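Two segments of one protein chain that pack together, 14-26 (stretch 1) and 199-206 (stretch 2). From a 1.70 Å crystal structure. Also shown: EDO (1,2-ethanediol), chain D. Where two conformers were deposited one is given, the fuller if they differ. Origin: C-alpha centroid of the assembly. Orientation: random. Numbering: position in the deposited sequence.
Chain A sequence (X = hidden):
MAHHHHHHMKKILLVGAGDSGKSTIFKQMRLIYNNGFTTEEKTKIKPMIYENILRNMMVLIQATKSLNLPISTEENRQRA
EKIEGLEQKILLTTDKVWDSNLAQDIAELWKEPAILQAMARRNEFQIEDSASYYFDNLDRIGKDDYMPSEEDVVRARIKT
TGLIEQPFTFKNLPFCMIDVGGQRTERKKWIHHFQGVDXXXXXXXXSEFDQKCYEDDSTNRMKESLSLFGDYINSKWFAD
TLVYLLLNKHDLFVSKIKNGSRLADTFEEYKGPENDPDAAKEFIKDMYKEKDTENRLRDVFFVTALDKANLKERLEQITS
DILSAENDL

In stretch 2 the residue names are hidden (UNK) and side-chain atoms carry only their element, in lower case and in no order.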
# COMPACT_ATOMS: atom_id res chain seq x y z
N LEU A 14 13.30 -0.48 1.60
CA LEU A 14 12.00 -0.91 1.09
C LEU A 14 11.94 -0.64 -0.41
O LEU A 14 12.22 0.48 -0.85
CB LEU A 14 10.87 -0.17 1.80
CG LEU A 14 10.62 -0.54 3.26
CD1 LEU A 14 9.72 0.51 3.90
CD2 LEU A 14 9.96 -1.92 3.35
N VAL A 15 11.57 -1.67 -1.18
CA VAL A 15 11.48 -1.60 -2.64
C VAL A 15 10.13 -2.18 -3.04
O VAL A 15 9.72 -3.21 -2.50
CB VAL A 15 12.64 -2.38 -3.30
CG1 VAL A 15 12.54 -2.42 -4.81
CG2 VAL A 15 13.99 -1.78 -2.88
N GLY A 16 9.42 -1.51 -3.94
CA GLY A 16 8.15 -2.03 -4.40
C GLY A 16 7.38 -0.98 -5.18
O GLY A 16 7.74 0.21 -5.21
N ALA A 17 6.28 -1.42 -5.77
CA ALA A 17 5.42 -0.54 -6.54
C ALA A 17 4.67 0.44 -5.63
O ALA A 17 4.71 0.35 -4.39
CB ALA A 17 4.42 -1.35 -7.37
N GLY A 18 3.99 1.39 -6.26
CA GLY A 18 3.33 2.47 -5.54
C GLY A 18 2.13 2.04 -4.72
O GLY A 18 1.75 2.76 -3.79
N ASP A 19 1.52 0.89 -5.06
CA ASP A 19 0.42 0.32 -4.29
C ASP A 19 0.79 -1.07 -3.76
O ASP A 19 -0.07 -1.95 -3.62
CB ASP A 19 -0.87 0.26 -5.13
CG ASP A 19 -2.15 0.23 -4.28
OD1 ASP A 19 -2.11 0.51 -3.07
OD2 ASP A 19 -3.21 -0.09 -4.85
N SER A 20 2.07 -1.28 -3.47
CA SER A 20 2.53 -2.51 -2.82
C SER A 20 2.27 -2.53 -1.32
O SER A 20 2.29 -3.60 -0.71
CB SER A 20 4.03 -2.69 -3.04
OG SER A 20 4.75 -1.66 -2.37
N GLY A 21 2.04 -1.37 -0.72
CA GLY A 21 1.95 -1.26 0.71
C GLY A 21 3.27 -1.06 1.40
O GLY A 21 3.32 -1.09 2.63
N LYS A 22 4.36 -0.84 0.65
CA LYS A 22 5.63 -0.63 1.32
C LYS A 22 5.60 0.60 2.21
O LYS A 22 6.22 0.60 3.28
CB LYS A 22 6.77 -0.54 0.30
CG LYS A 22 6.80 0.71 -0.54
CD LYS A 22 8.13 0.81 -1.32
CE LYS A 22 8.17 2.11 -2.12
NZ LYS A 22 9.52 2.39 -2.71
N SER A 23 4.85 1.65 1.83
CA SER A 23 4.76 2.82 2.70
C SER A 23 3.99 2.52 3.98
O SER A 23 4.25 3.13 5.02
CB SER A 23 4.11 3.99 1.96
OG SER A 23 2.77 3.70 1.62
N THR A 24 3.04 1.57 3.93
CA THR A 24 2.37 1.12 5.15
C THR A 24 3.37 0.52 6.13
O THR A 24 3.32 0.78 7.34
CB THR A 24 1.30 0.08 4.82
OG1 THR A 24 0.47 0.58 3.77
CG2 THR A 24 0.43 -0.22 6.05
N ILE A 25 4.30 -0.30 5.61
CA ILE A 25 5.33 -0.88 6.45
C ILE A 25 6.14 0.21 7.13
O ILE A 25 6.42 0.13 8.33
CB ILE A 25 6.25 -1.80 5.61
CG1 ILE A 25 5.44 -2.98 5.09
CG2 ILE A 25 7.41 -2.28 6.46
CD1 ILE A 25 6.26 -3.97 4.28
N PHE A 26 6.54 1.23 6.37
CA PHE A 26 7.37 2.29 6.95
C PHE A 26 6.60 3.04 8.03
O PHE A 26 7.13 3.33 9.10
CB PHE A 26 7.88 3.26 5.89
CG PHE A 26 8.86 4.27 6.44
CD1 PHE A 26 10.20 3.96 6.53
CD2 PHE A 26 8.43 5.50 6.92
CE1 PHE A 26 11.11 4.86 7.07
CE2 PHE A 26 9.34 6.41 7.46
CZ PHE A 26 10.68 6.07 7.54
N UNK A 199 20.21 -4.90 3.41
CA UNK A 199 19.14 -5.82 3.04
C UNK A 199 18.08 -5.05 2.27
O UNK A 199 17.89 -3.85 2.49
c UNK A 199 18.53 -6.47 4.29
o UNK A 199 17.47 -7.35 3.97
N UNK A 200 17.39 -5.75 1.38
CA UNK A 200 16.29 -5.21 0.60
C UNK A 200 15.05 -6.01 0.95
O UNK A 200 15.09 -7.24 0.93
c UNK A 200 18.27 -4.64 -2.68
c UNK A 200 16.57 -5.30 -0.90
c UNK A 200 17.69 -4.33 -1.30
c UNK A 200 15.27 -5.07 -1.72
N UNK A 201 13.95 -5.31 1.25
CA UNK A 201 12.63 -5.93 1.38
C UNK A 201 11.87 -5.58 0.11
O UNK A 201 11.44 -4.43 -0.07
c UNK A 201 11.88 -5.42 2.60
c UNK A 201 11.56 -5.26 5.06
c UNK A 201 13.20 -6.93 4.12
c UNK A 201 12.57 -5.54 3.96
N UNK A 202 11.73 -6.56 -0.78
CA UNK A 202 11.00 -6.38 -2.03
C UNK A 202 9.53 -6.67 -1.72
O UNK A 202 9.18 -7.80 -1.40
c UNK A 202 9.43 -6.69 -6.21
c UNK A 202 12.00 -6.22 -5.31
c UNK A 202 11.63 -5.81 -6.57
c UNK A 202 10.33 -6.04 -7.02
c UNK A 202 11.11 -6.89 -4.49
c UNK A 202 11.52 -7.31 -3.12
c UNK A 202 9.82 -7.12 -4.94
N UNK A 203 8.69 -5.65 -1.79
CA UNK A 203 7.31 -5.77 -1.32
C UNK A 203 6.38 -5.89 -2.52
O UNK A 203 6.39 -5.03 -3.41
c UNK A 203 7.91 -4.33 0.66
c UNK A 203 5.48 -4.77 0.09
c UNK A 203 6.90 -4.57 -0.47
N UNK A 204 5.56 -6.95 -2.53
CA UNK A 204 4.58 -7.19 -3.58
C UNK A 204 3.23 -7.42 -2.94
O UNK A 204 3.15 -8.04 -1.88
c UNK A 204 4.93 -8.41 -4.44
s UNK A 204 6.40 -8.16 -5.45
N UNK A 205 2.18 -6.94 -3.59
CA UNK A 205 0.83 -7.14 -3.07
C UNK A 205 0.31 -8.54 -3.42
O UNK A 205 0.29 -8.92 -4.59
c UNK A 205 -0.12 -6.08 -3.62
o UNK A 205 -1.46 -6.41 -3.29
N UNK A 206 -0.12 -9.28 -2.40
CA UNK A 206 -0.82 -10.54 -2.63
C UNK A 206 -2.23 -10.30 -3.14
O UNK A 206 -2.80 -11.14 -3.85
c UNK A 206 0.04 -13.51 -2.20
c UNK A 206 -0.86 -11.34 -1.34
c UNK A 206 -0.89 -13.34 0.12
c UNK A 206 -1.01 -12.86 -1.32
C1 EDO D . -4.76 2.34 -6.10
O1 EDO D . -3.71 1.66 -6.80
C2 EDO D . -5.78 2.85 -7.10
O2 EDO D . -6.35 1.73 -7.79
O HOH W 1 5.76 -4.24 -5.82

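Position 199 carries one carbon and then one oxygen, a short hydroxyl side chain that stays out of reach of stretch 1. It is S199, and its hydroxyl finds a hydrogen-bonding partner elsewhere in the structure.

At 200 there are four carbons, forked at the first, with one arm two carbons long. The CB bond points sideways, yet the short arm of the fork lies 3.7 Å from CG2 of V15. This is I200, and a branch close to the backbone suits a neighbour that is itself beta-branched.

Position 201 also has four carbons, but the fork comes at the second. Its CB lies 4.1 Å from CD2 of L14, and the two side chains lie on the same face of the sheet. This is L201. N of V15 donates to O of L201 at 3.0 Å.

Position 202 has one carbon followed by a ring of six carbons and no heteroatom. It shares the other face with V15, whose CG1 meets the ring obliquely, 3.9 Å from the nearest ring carbon of 202. This is F202, whose broad apolar ring covers V15 alongside I200. A CA-H...O contact joins CA of F202 to O of V15 at 3.5 Å.

At 203 a single carbon carries two more. One of these two lies 4.0 Å from CD1 of I25 and 4.0 Å from CB of K22; the other lies 4.0 Å from CB of S20. This compact fork is V203. No other residue of stretch 2 has more of its area covered by stretch 1, and a short, branched apolar side chain fits this crowded pocket between strand and helix.

Position 204 has one carbon and one sulfur; its CB points away, and it makes no contact with stretch 1. It is C204.

Position 205 again shows one carbon and one oxygen. Its CB points toward stretch 1 and lies 4.1 Å from O of D19. This is S205, whose hydroxyl is hydrogen-bonded just outside the stretches, which suits a small polar side chain.

Position 206 has four carbons forked at the second, L206, beyond reach of stretch 1.

The contact works as a parallel strand pairing continued by a loop and helix. O of V15 accepts from N of V203 at 2.7 Å, completing the pair of backbone bonds begun by L201. Past G16, where a CB would clash with O of V203, direct pairing gives way to a water that accepts from N of A17 at 2.9 Å and donates to O of V203 at 2.6 Å.

Stretch 2, residues 199-206: SILFVCSL
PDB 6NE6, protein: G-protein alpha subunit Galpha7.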